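Local atomic coordinates of probable zinc protease PqqL (Escherichia coli, PDB entry 6OFT), a protein that probably acts as a periplasmic zinc-dependent endopeptidase of the M16 family, cutting peptide bonds with one bound zinc ion per subunit. Residues Q191-M199 against L223-N231. Sequence-based numbering, arbitrary orientation.
Sequences QRWYQPNNM and LPANKAAEN
Asn198 meets the loop 223-231 through its CB and OD1. Its CB lies 3.6 Å from the CB of Ala228. CG is anti to the backbone N (chi1 -166°), and this torsion brings OD1 to Asn231 ND2. From the other direction comes Asn231, whose ND2 gives a hydrogen bond to Asn198 OD1 at 2.9 Å. That bond is bent, 137° at the hydrogen, and the donor sits above the carbonyl plane. Asn198 ND2 turns back to its own segment and bonds Trp193 O almost straight, at 2.9 Å. Thr40 OG1 bonds both Asn198 ND2 and Asn231 OD1, tying the two amides to a third loop. With alanine in place of Asn198, Trp193 O and Asn231 ND2 would probably lose these mates, leaving the Asn231 amide with one bond fewer.

The contact belongs to the N-terminal half of this M16 protease. The loop following helix 209-220 runs across the turn that joins helix 183-193 to strand 199-205, which lies between strands 19-24 and 31-38 in a mixed six-stranded sheet. Arg192 O, at the helix end, accepts the backbone N-H of Ala229, with Ala229 N 3.0 Å from Arg192 O. The methyl of Ala229 rests over one face of the Trp193 six-membered ring, a CH-pi contact. Asn197 OD1 takes the N-H of Ala228 at 2.8 Å, and a water joins Asn197 ND2 to Ala228 O. Further along, Pro196 CG packs 3.4 Å from Pro224 O.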
ATOM      1  N   GLN A 191      -9.951  10.990  21.408  1.00 27.42           N
ATOM      2  CA  GLN A 191     -11.269  11.631  21.364  1.00 27.57           C
ATOM      3  C   GLN A 191     -11.415  12.598  20.167  1.00 30.29           C
ATOM      4  O   GLN A 191     -12.523  12.777  19.668  1.00 30.42           O
ATOM      5  CB  GLN A 191     -11.626  12.285  22.707  1.00 29.86           C
ATOM      6  CG  GLN A 191     -11.676  11.264  23.851  1.00 45.98           C
ATOM      7  CD  GLN A 191     -12.265  11.765  25.149  1.00 64.15           C
ATOM      8  OE1 GLN A 191     -13.154  11.133  25.725  1.00 61.05           O
ATOM      9  NE2 GLN A 191     -11.775  12.888  25.659  1.00 50.81           N
ATOM     10  N   ARG A 192     -10.297  13.132  19.656  1.00 26.30           N
ATOM     11  CA  ARG A 192     -10.266  14.016  18.487  1.00 26.71           C
ATOM     12  C   ARG A 192     -10.608  13.258  17.195  1.00 30.09           C
ATOM     13  O   ARG A 192     -11.360  13.773  16.367  1.00 29.10           O
ATOM     14  CB  ARG A 192      -8.865  14.666  18.345  1.00 26.96           C
ATOM     15  CG  ARG A 192      -8.710  15.647  17.168  1.00 35.26           C
ATOM     16  CD  ARG A 192      -7.847  16.873  17.478  1.00 40.65           C
ATOM     17  NE  ARG A 192      -6.519  16.520  17.977  1.00 48.42           N
ATOM     18  CZ  ARG A 192      -6.062  16.838  19.183  1.00 66.41           C
ATOM     19  NH1 ARG A 192      -6.808  17.551  20.016  1.00 64.45           N
ATOM     20  NH2 ARG A 192      -4.852  16.457  19.558  1.00 51.35           N
ATOM     21  N   TRP A 193     -10.027  12.052  17.014  1.00 25.71           N
ATOM     22  CA  TRP A 193     -10.143  11.290  15.774  1.00 24.07           C
ATOM     23  C   TRP A 193     -11.046  10.063  15.830  1.00 26.69           C
ATOM     24  O   TRP A 193     -11.541   9.647  14.777  1.00 26.98           O
ATOM     25  CB  TRP A 193      -8.735  10.897  15.288  1.00 22.26           C
ATOM     26  CG  TRP A 193      -7.842  12.088  15.076  1.00 23.67           C
ATOM     27  CD1 TRP A 193      -6.821  12.499  15.883  1.00 26.79           C
ATOM     28  CD2 TRP A 193      -7.964  13.080  14.044  1.00 23.77           C
ATOM     29  NE1 TRP A 193      -6.267  13.660  15.392  1.00 26.50           N
ATOM     30  CE2 TRP A 193      -6.939  14.033  14.257  1.00 28.04           C
ATOM     31  CE3 TRP A 193      -8.823  13.241  12.938  1.00 24.59           C
ATOM     32  CZ2 TRP A 193      -6.757  15.139  13.411  1.00 27.54           C
ATOM     33  CZ3 TRP A 193      -8.617  14.319  12.086  1.00 26.10           C
ATOM     34  CH2 TRP A 193      -7.596  15.252  12.326  1.00 27.17           C
ATOM     35  N   TYR A 194     -11.237   9.456  17.021  1.00 22.71           N
ATOM     36  CA  TYR A 194     -12.088   8.260  17.171  1.00 22.04           C
ATOM     37  C   TYR A 194     -13.527   8.640  17.473  1.00 26.94           C
ATOM     38  O   TYR A 194     -13.987   8.568  18.623  1.00 28.47           O
ATOM     39  CB  TYR A 194     -11.535   7.262  18.216  1.00 21.98           C
ATOM     40  CG  TYR A 194     -10.300   6.499  17.791  1.00 21.43           C
ATOM     41  CD1 TYR A 194      -9.119   7.166  17.469  1.00 23.15           C
ATOM     42  CD2 TYR A 194     -10.275   5.106  17.818  1.00 21.86           C
ATOM     43  CE1 TYR A 194      -7.967   6.466  17.108  1.00 24.39           C
ATOM     44  CE2 TYR A 194      -9.115   4.394  17.510  1.00 22.16           C
ATOM     45  CZ  TYR A 194      -7.963   5.079  17.157  1.00 29.10           C
ATOM     46  OH  TYR A 194      -6.830   4.384  16.819  1.00 27.22           O
ATOM     47  N   GLN A 195     -14.218   9.100  16.432  1.00 23.63           N
ATOM     48  CA  GLN A 195     -15.631   9.491  16.450  1.00 23.95           C
ATOM     49  C   GLN A 195     -16.301   8.800  15.257  1.00 26.97           C
ATOM     50  O   GLN A 195     -15.579   8.517  14.296  1.00 24.88           O
ATOM     51  CB  GLN A 195     -15.812  11.028  16.456  1.00 25.50           C
ATOM     52  CG  GLN A 195     -15.281  11.738  17.743  1.00 26.31           C
ATOM     53  CD  GLN A 195     -15.727  11.154  19.082  1.00 35.28           C
ATOM     54  OE1 GLN A 195     -16.729  10.457  19.190  1.00 33.85           O
ATOM     55  NE2 GLN A 195     -14.991  11.428  20.155  1.00 23.62           N
ATOM     56  N   PRO A 196     -17.619   8.434  15.332  1.00 22.41           N
ATOM     57  CA  PRO A 196     -18.229   7.595  14.282  1.00 22.14           C
ATOM     58  C   PRO A 196     -18.099   8.030  12.830  1.00 26.26           C
ATOM     59  O   PRO A 196     -17.914   7.156  12.000  1.00 26.07           O
ATOM     60  CB  PRO A 196     -19.707   7.523  14.697  1.00 23.71           C
ATOM     61  CG  PRO A 196     -19.663   7.631  16.153  1.00 27.92           C
ATOM     62  CD  PRO A 196     -18.567   8.625  16.451  1.00 23.83           C
ATOM     63  N   ASN A 197     -18.162   9.332  12.517  1.00 25.55           N
ATOM     64  CA  ASN A 197     -18.089   9.826  11.135  1.00 25.78           C
ATOM     65  C   ASN A 197     -16.688   9.667  10.485  1.00 29.69           C
ATOM     66  O   ASN A 197     -16.538   9.928   9.289  1.00 30.00           O
ATOM     67  CB  ASN A 197     -18.589  11.279  11.060  1.00 27.86           C
ATOM     68  CG  ASN A 197     -17.636  12.306  11.624  1.00 36.57           C
ATOM     69  OD1 ASN A 197     -16.871  12.046  12.557  1.00 29.00           O
ATOM     70  ND2 ASN A 197     -17.672  13.507  11.069  1.00 29.60           N
ATOM     71  N   ASN A 198     -15.679   9.233  11.270  1.00 24.20           N
ATOM     72  CA  ASN A 198     -14.329   8.982  10.794  1.00 22.57           C
ATOM     73  C   ASN A 198     -14.070   7.462  10.850  1.00 25.57           C
ATOM     74  O   ASN A 198     -12.919   7.026  10.759  1.00 24.40           O
ATOM     75  CB  ASN A 198     -13.309   9.773  11.658  1.00 22.91           C
ATOM     76  CG  ASN A 198     -11.923   9.856  11.071  1.00 33.26           C
ATOM     77  OD1 ASN A 198     -11.741  10.012   9.861  1.00 26.12           O
ATOM     78  ND2 ASN A 198     -10.912   9.735  11.914  1.00 24.70           N
ATOM     79  N   MET A 199     -15.152   6.655  10.958  1.00 21.81           N
ATOM     80  CA  MET A 199     -15.039   5.192  11.060  1.00 21.13           C
ATOM     81  C   MET A 199     -15.841   4.421  10.033  1.00 24.88           C
ATOM     82  O   MET A 199     -16.962   4.801   9.690  1.00 22.70           O
ATOM     83  CB  MET A 199     -15.480   4.697  12.444  1.00 23.08           C
ATOM     84  CG  MET A 199     -14.569   5.083  13.558  1.00 25.94           C
ATOM     85  SD  MET A 199     -15.393   4.676  15.098  1.00 29.19           S
ATOM     86  CE  MET A 199     -14.197   5.281  16.239  1.00 26.38           C
ATOM     87  N   LEU A 223     -23.406   4.415  19.683  1.00 29.72           N
ATOM     88  CA  LEU A 223     -22.242   5.299  19.862  1.00 29.11           C
ATOM     89  C   LEU A 223     -22.720   6.747  19.636  1.00 34.13           C
ATOM     90  O   LEU A 223     -23.399   6.987  18.630  1.00 32.51           O
ATOM     91  CB  LEU A 223     -21.096   4.992  18.866  1.00 28.29           C
ATOM     92  CG  LEU A 223     -20.399   3.627  18.928  1.00 32.17           C
ATOM     93  CD1 LEU A 223     -19.539   3.416  17.691  1.00 31.38           C
ATOM     94  CD2 LEU A 223     -19.546   3.480  20.173  1.00 35.09           C
ATOM     95  N   PRO A 224     -22.423   7.705  20.558  1.00 32.13           N
ATOM     96  CA  PRO A 224     -22.885   9.096  20.353  1.00 32.68           C
ATOM     97  C   PRO A 224     -22.420   9.700  19.030  1.00 35.22           C
ATOM     98  O   PRO A 224     -21.289   9.449  18.588  1.00 34.04           O
ATOM     99  CB  PRO A 224     -22.293   9.850  21.554  1.00 35.17           C
ATOM    100  CG  PRO A 224     -22.086   8.793  22.595  1.00 39.27           C
ATOM    101  CD  PRO A 224     -21.675   7.573  21.826  1.00 33.85           C
ATOM    102  N   ALA A 225     -23.294  10.504  18.410  1.00 32.13           N
ATOM    103  CA  ALA A 225     -23.067  11.149  17.117  1.00 32.43           C
ATOM    104  C   ALA A 225     -22.045  12.298  17.150  1.00 36.24           C
ATOM    105  O   ALA A 225     -22.272  13.351  16.559  1.00 37.22           O
ATOM    106  CB  ALA A 225     -24.393  11.606  16.514  1.00 33.54           C
ATOM    107  N   ASN A 226     -20.901  12.083  17.804  1.00 32.49           N
ATOM    108  CA  ASN A 226     -19.845  13.092  17.840  1.00 32.52           C
ATOM    109  C   ASN A 226     -19.144  13.115  16.474  1.00 35.52           C
ATOM    110  O   ASN A 226     -19.088  12.092  15.772  1.00 33.43           O
ATOM    111  CB  ASN A 226     -18.833  12.823  18.964  1.00 31.09           C
ATOM    112  CG  ASN A 226     -19.405  12.740  20.366  1.00 48.59           C
ATOM    113  OD1 ASN A 226     -19.242  11.736  21.071  1.00 44.02           O
ATOM    114  ND2 ASN A 226     -20.055  13.799  20.820  1.00 35.64           N
ATOM    115  N   LYS A 227     -18.676  14.307  16.083  1.00 32.16           N
ATOM    116  CA  LYS A 227     -17.979  14.552  14.828  1.00 30.98           C
ATOM    117  C   LYS A 227     -16.486  14.598  15.130  1.00 33.77           C
ATOM    118  O   LYS A 227     -16.058  15.297  16.063  1.00 33.13           O
ATOM    119  CB  LYS A 227     -18.418  15.902  14.215  1.00 34.09           C
ATOM    120  CG  LYS A 227     -19.926  16.081  14.035  1.00 46.38           C
ATOM    121  CD  LYS A 227     -20.415  15.644  12.671  1.00 59.54           C
ATOM    122  CE  LYS A 227     -21.054  16.790  11.926  1.00 76.35           C
ATOM    123  NZ  LYS A 227     -21.665  16.347  10.644  1.00 87.98           N
ATOM    124  N   ALA A 228     -15.683  13.861  14.347  1.00 28.97           N
ATOM    125  CA  ALA A 228     -14.231  13.891  14.514  1.00 27.63           C
ATOM    126  C   ALA A 228     -13.722  15.197  13.891  1.00 31.18           C
ATOM    127  O   ALA A 228     -14.487  15.886  13.198  1.00 29.14           O
ATOM    128  CB  ALA A 228     -13.596  12.706  13.803  1.00 27.46           C
ATOM    129  N   ALA A 229     -12.441  15.544  14.145  1.00 29.05           N
ATOM    130  CA  ALA A 229     -11.803  16.712  13.514  1.00 29.97           C
ATOM    131  C   ALA A 229     -11.637  16.370  12.026  1.00 34.61           C
ATOM    132  O   ALA A 229     -11.640  15.185  11.679  1.00 34.71           O
ATOM    133  CB  ALA A 229     -10.439  16.971  14.136  1.00 30.52           C
ATOM    134  N   GLU A 230     -11.529  17.376  11.145  1.00 32.08           N
ATOM    135  CA  GLU A 230     -11.368  17.073   9.724  1.00 32.39           C
ATOM    136  C   GLU A 230      -9.946  16.625   9.414  1.00 33.98           C
ATOM    137  O   GLU A 230      -8.991  17.209   9.929  1.00 33.36           O
ATOM    138  CB  GLU A 230     -11.829  18.235   8.814  1.00 35.12           C
ATOM    139  CG  GLU A 230     -11.038  19.530   8.943  1.00 54.15           C
ATOM    140  CD  GLU A 230     -11.262  20.552   7.842  1.00 83.72           C
ATOM    141  OE1 GLU A 230     -10.259  21.133   7.367  1.00 79.45           O
ATOM    142  OE2 GLU A 230     -12.434  20.778   7.459  1.00 79.51           O
ATOM    143  N   ASN A 231      -9.805  15.565   8.611  1.00 29.69           N
ATOM    144  CA  ASN A 231      -8.486  15.074   8.206  1.00 29.21           C
ATOM    145  C   ASN A 231      -7.926  16.063   7.206  1.00 33.69           C
ATOM    146  O   ASN A 231      -8.594  16.367   6.220  1.00 33.42           O
ATOM    147  CB  ASN A 231      -8.569  13.675   7.583  1.00 26.06           C
ATOM    148  CG  ASN A 231      -8.741  12.577   8.602  1.00 37.28           C
ATOM    149  OD1 ASN A 231      -7.816  12.237   9.357  1.00 29.12           O
ATOM    150  ND2 ASN A 231      -9.930  11.996   8.642  1.00 25.78           N
TER
HETATM  151  O   HOH W   1     -18.941   8.213  20.108  1.00 35.76           O
HETATM  152  O   HOH W   2     -15.933  15.682  10.846  1.00 43.18           O